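Local coordinates for 3-phosphoshikimate 1-carboxyvinyltransferase (Streptomyces sviceus, PDB 7M0O), which probably transfers the enolpyruvyl group of phosphoenolpyruvate to the 5-hydroxyl of shikimate-3-phosphate, the EPSP synthase step of chorismate biosynthesis, at residues 257-260 against 261-264; 291-294 against 295-298; 314-317 against 318-321; 323-326 against 327-330. All blocks are in the same frame, centred on the assembly; numbering follows the deposited sequence.

Contact 1 of 4, residues 257-260 against 261-264; sequences FVDV and LRRM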
# COMPACT_ATOMS: atom_id res chain seq x y z
N PHE A 257 -11.96 -5.41 7.52
CA PHE A 257 -12.75 -6.46 6.90
C PHE A 257 -13.03 -7.59 7.88
O PHE A 257 -14.10 -8.22 7.82
CB PHE A 257 -12.02 -6.96 5.64
CG PHE A 257 -12.73 -8.09 4.93
CD1 PHE A 257 -13.91 -7.87 4.24
CD2 PHE A 257 -12.20 -9.38 4.95
CE1 PHE A 257 -14.55 -8.89 3.57
CE2 PHE A 257 -12.83 -10.42 4.30
CZ PHE A 257 -14.02 -10.19 3.61
N VAL A 258 -12.12 -7.86 8.82
CA VAL A 258 -12.36 -9.01 9.70
C VAL A 258 -13.49 -8.74 10.69
O VAL A 258 -14.09 -9.69 11.20
CB VAL A 258 -11.10 -9.48 10.46
CG1 VAL A 258 -9.96 -9.80 9.49
CG2 VAL A 258 -10.65 -8.45 11.51
N ASP A 259 -13.79 -7.47 10.97
CA ASP A 259 -14.93 -7.15 11.82
C ASP A 259 -16.24 -7.51 11.12
O ASP A 259 -17.21 -7.88 11.79
CB ASP A 259 -14.90 -5.66 12.19
CG ASP A 259 -13.67 -5.29 13.01
OD1 ASP A 259 -13.28 -6.10 13.88
OD2 ASP A 259 -13.09 -4.20 12.79
N VAL A 260 -16.27 -7.43 9.79
CA VAL A 260 -17.40 -7.92 9.01
C VAL A 260 -17.51 -9.44 9.12
O VAL A 260 -18.60 -9.99 9.32
CB VAL A 260 -17.28 -7.49 7.53
CG1 VAL A 260 -18.46 -8.01 6.73
CG2 VAL A 260 -17.19 -5.95 7.42
N LEU A 261 -16.39 -10.14 8.98
CA LEU A 261 -16.42 -11.60 9.13
C LEU A 261 -16.92 -12.01 10.51
O LEU A 261 -17.70 -12.97 10.63
CB LEU A 261 -15.02 -12.18 8.87
CG LEU A 261 -14.46 -11.95 7.47
CD1 LEU A 261 -13.07 -12.56 7.37
CD2 LEU A 261 -15.40 -12.50 6.37
N ARG A 262 -16.53 -11.29 11.56
CA ARG A 262 -17.03 -11.59 12.89
C ARG A 262 -18.55 -11.42 12.98
O ARG A 262 -19.25 -12.24 13.58
CB ARG A 262 -16.32 -10.72 13.93
CG ARG A 262 -16.62 -11.16 15.37
CD ARG A 262 -16.17 -10.14 16.40
NE ARG A 262 -14.71 -10.11 16.55
CZ ARG A 262 -13.96 -9.08 16.16
NH1 ARG A 262 -14.52 -8.03 15.60
NH2 ARG A 262 -12.65 -9.11 16.32
N ARG A 263 -19.08 -10.35 12.37
CA ARG A 263 -20.53 -10.13 12.32
C ARG A 263 -21.26 -11.25 11.58
O ARG A 263 -22.46 -11.49 11.83
CB ARG A 263 -20.84 -8.80 11.64
CG ARG A 263 -20.53 -7.53 12.42
CD ARG A 263 -21.12 -6.31 11.69
NE ARG A 263 -22.58 -6.43 11.64
CZ ARG A 263 -23.35 -6.01 10.64
NH1 ARG A 263 -22.83 -5.41 9.57
NH2 ARG A 263 -24.65 -6.19 10.72
N MET A 264 -20.60 -11.92 10.64
CA MET A 264 -21.17 -13.08 9.99
C MET A 264 -21.05 -14.34 10.83
O MET A 264 -21.60 -15.38 10.45
CB MET A 264 -20.51 -13.30 8.62
CG MET A 264 -20.59 -12.06 7.74
SD MET A 264 -19.89 -12.28 6.09
CE MET A 264 -21.24 -13.15 5.27
O HOH W 1 -17.38 -7.38 14.43
O HOH W 2 -11.73 -6.22 16.22
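Leu261 meets Phe257 one helical turn back, and its side chain can be followed outward. CB lies 3.5 Å from Val258 O, close against the helix backbone. With CG beside the backbone N and anti to the carbonyl carbon (chi1 -62°), the branch point falls beside the ring, Leu261 CG being 3.9 Å from Phe257 CE2. Both methyls meet the CE2-CZ side of the ring. CD1 comes in obliquely, 3.7 Å from Phe257 CE2. CD2 lies 3.9 Å from Phe257 CZ. Beyond the pair, Phe230 and Ala234 of helix 223-235 pack on Leu261, as does Ile303 of helix 297-303, while Phe257 rests on Thr299 and Leu300. Cut back to alanine, Leu261 would lose both methyls, and the CE2-CZ side of Phe257 would probably be left without its neighbour, with a gap toward the flanking helices. These residues form the buried side of the short helix 257-263, whose i to i+4 bonds run from Leu261 N to Phe257 O through to Met264 N and Val260 O, the last at 143°. The exposed side is polar. Asp259 and Arg262, three residues apart, lie alongside each other and form a salt bridge, Arg262 NH1 donating to Asp259 OD1 over 2.9 Å on the anti side of the carboxylate, whose plane is turned 31° from the guanidinium. One water links Asp259 O to Arg262 NH1; a second joins Asp259 OD1 to Arg262 NH2, which also donates to Val268 O.

Contact 2 of 4, residues 291-294 against 295-298; sequences RDIS and DTMP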
# COMPACT_ATOMS: atom_id res chain seq x y z
N ARG A 291 -17.88 1.67 2.77
CA ARG A 291 -17.28 2.88 2.19
C ARG A 291 -15.78 2.99 2.50
O ARG A 291 -14.97 3.28 1.61
CB ARG A 291 -18.00 4.13 2.71
CG ARG A 291 -17.37 5.42 2.17
CD ARG A 291 -18.11 6.65 2.67
NE ARG A 291 -18.49 6.49 4.07
CZ ARG A 291 -17.71 6.81 5.09
NH1 ARG A 291 -16.50 7.31 4.88
NH2 ARG A 291 -18.15 6.63 6.33
N ASP A 292 -15.40 2.76 3.75
CA ASP A 292 -14.03 2.97 4.18
C ASP A 292 -13.15 1.73 4.06
O ASP A 292 -11.95 1.82 4.37
CB ASP A 292 -14.01 3.48 5.63
CG ASP A 292 -14.60 4.87 5.75
OD1 ASP A 292 -14.43 5.65 4.78
OD2 ASP A 292 -15.24 5.16 6.78
N ILE A 293 -13.70 0.60 3.62
CA ILE A 293 -12.90 -0.60 3.34
C ILE A 293 -13.26 -1.14 1.96
O ILE A 293 -13.35 -2.36 1.76
CB ILE A 293 -13.08 -1.68 4.44
CG1 ILE A 293 -14.56 -1.99 4.71
CG2 ILE A 293 -12.39 -1.24 5.74
CD1 ILE A 293 -14.74 -3.30 5.50
N SER A 294 -13.43 -0.25 0.97
CA SER A 294 -14.10 -0.65 -0.26
C SER A 294 -13.27 -1.59 -1.15
O SER A 294 -13.86 -2.31 -1.96
CB SER A 294 -14.50 0.60 -1.06
OG SER A 294 -13.39 1.38 -1.41
N ASP A 295 -11.94 -1.60 -1.03
CA ASP A 295 -11.15 -2.57 -1.80
C ASP A 295 -11.49 -4.02 -1.42
O ASP A 295 -11.15 -4.94 -2.19
CB ASP A 295 -9.66 -2.32 -1.61
CG ASP A 295 -9.16 -1.09 -2.40
OD1 ASP A 295 -9.89 -0.59 -3.28
OD2 ASP A 295 -8.04 -0.61 -2.14
N THR A 296 -12.11 -4.25 -0.25
CA THR A 296 -12.54 -5.58 0.16
C THR A 296 -14.01 -5.86 -0.11
O THR A 296 -14.49 -6.96 0.19
CB THR A 296 -12.24 -5.84 1.66
OG1 THR A 296 -13.06 -5.02 2.51
CG2 THR A 296 -10.77 -5.61 1.95
N MET A 297 -14.73 -4.90 -0.72
CA MET A 297 -16.09 -5.21 -1.16
C MET A 297 -16.15 -6.46 -2.03
O MET A 297 -17.04 -7.30 -1.79
CB MET A 297 -16.70 -4.00 -1.89
CG MET A 297 -18.08 -4.29 -2.50
SD MET A 297 -18.08 -5.15 -4.08
CE MET A 297 -17.34 -3.92 -5.16
N PRO A 298 -15.26 -6.68 -3.01
CA PRO A 298 -15.36 -7.92 -3.79
C PRO A 298 -15.08 -9.16 -2.96
O PRO A 298 -15.66 -10.21 -3.24
CB PRO A 298 -14.31 -7.74 -4.91
CG PRO A 298 -14.19 -6.19 -5.04
CD PRO A 298 -14.32 -5.71 -3.61
O HOH W 3 -13.01 -1.40 -4.65
O HOH W 4 -12.30 0.88 -3.67
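Ile293 O takes two hydrogen bonds from Thr296. The hydroxyl OG1 donates over 2.8 Å in the carbonyl plane, whereas Thr296 N comes from above that plane at 3.0 Å. The hydroxyl joins the N-H on this oxygen because OG1 sits between the backbone N and the carbonyl carbon (chi1 68°), turned back toward Ile293; there it also lies 3.8 Å from Ile293 CD1. A valine in place of Thr296 would lose the hydroxyl bond and is likely to leave Ile293 O held by the backbone N-H alone. The next bond, Met297 N to Ser294 O at 3.0 Å, again enters from above the carbonyl plane. This 3-10 turn leads into helix 297-303 and carries Asp295, the predicted proton acceptor and part of the predicted shikimate-3-phosphate site, toward the active-site cleft. A water bonded to Ser294 OG donates to Asp295 OD1 over 2.8 Å, tying the aspartate to its predecessor. Around Asp295, Arg367 packs on the side chain and Arg326 makes a long, weak ion pair with Asp295 OD1; a bound phosphate ion lies close by. From helix 257-263, Phe257 packs on Thr296 and Val260 on Ile293.

Contact 3 of 4, residues 314-317 against 318-321; sequences EDVA and NTRV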
# COMPACT_ATOMS: atom_id res chain seq x y z
N GLU A 314 -23.37 -1.60 1.11
CA GLU A 314 -23.89 -0.25 0.90
C GLU A 314 -22.77 0.78 0.95
O GLU A 314 -21.69 0.53 1.51
CB GLU A 314 -24.95 0.11 1.97
CG GLU A 314 -26.26 -0.62 1.79
CD GLU A 314 -27.30 -0.25 2.82
OE1 GLU A 314 -26.95 0.35 3.86
OE2 GLU A 314 -28.48 -0.60 2.59
N ASP A 315 -23.04 1.94 0.34
CA ASP A 315 -22.15 3.11 0.39
C ASP A 315 -20.84 2.85 -0.35
O ASP A 315 -19.77 3.30 0.08
CB ASP A 315 -21.89 3.54 1.84
CG ASP A 315 -21.67 5.05 2.00
OD1 ASP A 315 -21.64 5.81 1.00
OD2 ASP A 315 -21.51 5.48 3.16
N VAL A 316 -20.92 2.17 -1.50
CA VAL A 316 -19.72 1.81 -2.25
C VAL A 316 -19.78 2.42 -3.65
O VAL A 316 -19.40 1.77 -4.63
CB VAL A 316 -19.53 0.28 -2.31
CG1 VAL A 316 -19.00 -0.22 -0.96
CG2 VAL A 316 -20.84 -0.46 -2.68
N ALA A 317 -20.23 3.68 -3.75
CA ALA A 317 -20.10 4.41 -5.00
C ALA A 317 -18.67 4.39 -5.52
O ALA A 317 -18.46 4.32 -6.74
CB ALA A 317 -20.56 5.86 -4.82
N ASN A 318 -17.70 4.42 -4.61
CA ASN A 318 -16.29 4.51 -5.00
C ASN A 318 -15.84 3.29 -5.79
O ASN A 318 -14.91 3.39 -6.59
CB ASN A 318 -15.40 4.71 -3.76
CG ASN A 318 -15.81 3.85 -2.56
OD1 ASN A 318 -16.48 2.83 -2.71
ND2 ASN A 318 -15.41 4.26 -1.35
N THR A 319 -16.48 2.13 -5.58
CA THR A 319 -16.05 0.94 -6.30
C THR A 319 -16.38 1.00 -7.79
O THR A 319 -15.83 0.21 -8.56
CB THR A 319 -16.68 -0.33 -5.72
OG1 THR A 319 -18.10 -0.33 -5.91
CG2 THR A 319 -16.38 -0.43 -4.22
N ARG A 320 -17.29 1.89 -8.20
CA ARG A 320 -17.71 1.96 -9.59
C ARG A 320 -16.70 2.71 -10.46
O ARG A 320 -16.69 2.52 -11.68
CB ARG A 320 -19.08 2.63 -9.72
CG ARG A 320 -20.26 1.76 -9.32
CD ARG A 320 -21.57 2.36 -9.83
NE ARG A 320 -22.77 1.65 -9.41
CZ ARG A 320 -23.33 0.64 -10.07
NH1 ARG A 320 -24.43 0.08 -9.61
NH2 ARG A 320 -22.77 0.19 -11.19
N VAL A 321 -15.85 3.53 -9.85
CA VAL A 321 -14.99 4.44 -10.57
C VAL A 321 -13.53 4.02 -10.48
O VAL A 321 -12.63 4.84 -10.68
CB VAL A 321 -15.21 5.88 -10.10
CG1 VAL A 321 -16.68 6.25 -10.25
CG2 VAL A 321 -14.79 6.03 -8.64
O HOH W 5 -18.39 5.26 -1.72
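Thr319 grips Val316 O with two hydrogen bonds. Thr319 OG1 donates to it over 2.8 Å in the carbonyl plane, while Thr319 N bonds the same oxygen at 3.1 Å from above that plane. The hydroxyl gets there because it stands between the backbone N and the carbonyl carbon (chi1 66°). One step on, Arg320 N donates to Ala317 O, also from above the plane, at 159° and 3.1 Å.

Apolar contact accompanies the polar one. Thr319 CG2 lies 3.8 Å from Val316 CB, the two side chains crossing at a slant, and both are buried against Leu327 of helix 326-336. The segment belongs to the connection that runs from strand 311-314 to that helix; residues 318-320 follow a helical path without forming a true helix.

Amide and water contacts form a third group. Asn318, predicted to bind shikimate-3-phosphate, folds its amide back over the preceding backbone (chi1 42°), so that OD1 comes within 3.4 Å of Val316 CA. Its ND2 donates to Arg291 O, which helps fix the rotation of the amide and links the turn to the loop bearing Asp295. A water donates to Asp315 O and accepts from Asn318 N, bridging the start of the turn.

The charged ends look outside the turn. Asp315 OD2 accepts from Asn289 ND2. Arg320, extended from CG to NE, donates from NH1 to Gly344 O and from NE to Pro345 O.

Contact 4 of 4, residues 323-326 against 327-330; sequences ECDR and LEAC. With PO4 (phosphate ion), chain B.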
# COMPACT_ATOMS: atom_id res chain seq x y z
N GLU A 323 -10.61 1.31 -12.18
CA GLU A 323 -10.33 1.14 -13.61
C GLU A 323 -11.39 0.26 -14.27
O GLU A 323 -11.65 0.40 -15.47
CB GLU A 323 -8.92 0.58 -13.80
CG GLU A 323 -7.83 1.62 -13.46
CD GLU A 323 -6.43 1.19 -13.85
OE1 GLU A 323 -6.19 -0.03 -13.97
OE2 GLU A 323 -5.57 2.07 -14.04
N CYS A 324 -12.02 -0.61 -13.49
CA CYS A 324 -13.25 -1.26 -13.90
C CYS A 324 -14.31 -0.96 -12.85
O CYS A 324 -13.99 -0.68 -11.69
CB CYS A 324 -13.06 -2.80 -14.10
SG CYS A 324 -12.96 -3.91 -12.62
N ASP A 325 -15.57 -0.98 -13.26
CA ASP A 325 -16.68 -0.86 -12.31
C ASP A 325 -16.75 -2.18 -11.55
O ASP A 325 -17.24 -3.18 -12.07
CB ASP A 325 -17.99 -0.54 -13.04
CG ASP A 325 -19.15 -0.28 -12.07
OD1 ASP A 325 -19.17 -0.89 -10.98
OD2 ASP A 325 -20.07 0.52 -12.39
N ARG A 326 -16.27 -2.18 -10.30
CA ARG A 326 -16.17 -3.41 -9.52
C ARG A 326 -17.51 -3.88 -9.00
O ARG A 326 -17.70 -5.08 -8.79
CB ARG A 326 -15.21 -3.23 -8.34
CG ARG A 326 -13.75 -3.22 -8.72
CD ARG A 326 -12.86 -3.01 -7.52
NE ARG A 326 -11.46 -3.12 -7.92
CZ ARG A 326 -10.42 -2.77 -7.17
NH1 ARG A 326 -10.59 -2.25 -5.97
NH2 ARG A 326 -9.19 -2.94 -7.64
N LEU A 327 -18.44 -2.95 -8.78
CA LEU A 327 -19.80 -3.32 -8.43
C LEU A 327 -20.45 -4.11 -9.56
O LEU A 327 -20.95 -5.22 -9.35
CB LEU A 327 -20.60 -2.06 -8.08
CG LEU A 327 -21.87 -2.19 -7.23
CD1 LEU A 327 -22.25 -0.89 -6.51
CD2 LEU A 327 -23.03 -2.68 -8.08
N GLU A 328 -20.38 -3.59 -10.79
CA GLU A 328 -20.97 -4.32 -11.91
C GLU A 328 -20.23 -5.62 -12.19
O GLU A 328 -20.86 -6.62 -12.57
CB GLU A 328 -20.97 -3.45 -13.17
CG GLU A 328 -21.90 -2.27 -13.12
CD GLU A 328 -23.38 -2.65 -13.08
OE1 GLU A 328 -23.77 -3.67 -13.68
OE2 GLU A 328 -24.14 -1.92 -12.42
N ALA A 329 -18.90 -5.63 -12.04
CA ALA A 329 -18.13 -6.84 -12.31
C ALA A 329 -18.46 -7.95 -11.32
O ALA A 329 -18.57 -9.12 -11.71
CB ALA A 329 -16.63 -6.53 -12.28
N CYS A 330 -18.65 -7.60 -10.05
CA CYS A 330 -19.09 -8.59 -9.08
C CYS A 330 -20.47 -9.14 -9.42
O CYS A 330 -20.70 -10.35 -9.36
CB CYS A 330 -19.07 -7.98 -7.67
SG CYS A 330 -17.41 -7.88 -6.97
P PO4 B . -6.47 -1.19 -5.58
O1 PO4 B . -6.39 -0.30 -4.37
O2 PO4 B . -7.76 -1.96 -5.49
O3 PO4 B . -5.28 -2.12 -5.57
O4 PO4 B . -6.45 -0.31 -6.79
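The predicted phosphoenolpyruvate-binding Arg326 and the N-cap of helix 326-336 meet here, so that the helix start also bears a residue of the anion pocket. Asp325 occupies the N-cap position: its OD1 accepts from Glu328 N over 3.0 Å in a nearly straight bond, 171°, and the N-H of Glu328 comes from above the carboxylate plane. CG anti to the backbone N (chi1 -175°) swings the carboxylate over the first turn, where Asp325 OD2 lies 3.4 Å from Glu328 CG. The two acids stand with their carboxylate planes 89° apart, and Arg320 forms salt bridges to both, which probably eases their mutual repulsion. Regular helix bonding follows, with Ala329 N on Asp325 O and Cys330 N on Arg326 O, each at 3.0 Å.

Helix 326-336 connects strand 311-314 to strand 340-344 of the same mixed sheet. From its start Arg326 runs out extended from CG to NE to a phosphate ion. Its NH1 and NH2 both donate to O2 of the phosphate, at 2.9 and 2.8 Å, and this oxygen lies at the edge of the guanidinium in its plane. The phosphate, probably from the crystallisation liquor, is also bonded by His366 and Arg367, consistent with a pocket made for an anionic substrate. Asp365 forms a salt bridge with Arg326 NE and helps fix the rotation of the guanidinium, while Met297 packs against the arginine.

Contact 1 lies along one short helix, farthest from the phosphate-binding end; its chemistry divides between a buried apolar side and an exposed salt bridge. Contacts 2 and 3 are partly buried turns that use the same device, a threonine hydroxyl and N-H on one carbonyl, and each carries a predicted substrate residue. Contact 4 is buried and holds an anion and a helix cap. Helix 297-303, which starts in contact 2, adjoins contacts 1 and 4 as well, and Met297 also packs on Thr319 of contact 3. Contacts 3 and 4 share the connection into helix 326-336 and join through Arg320, whereas contact 1 touches neither.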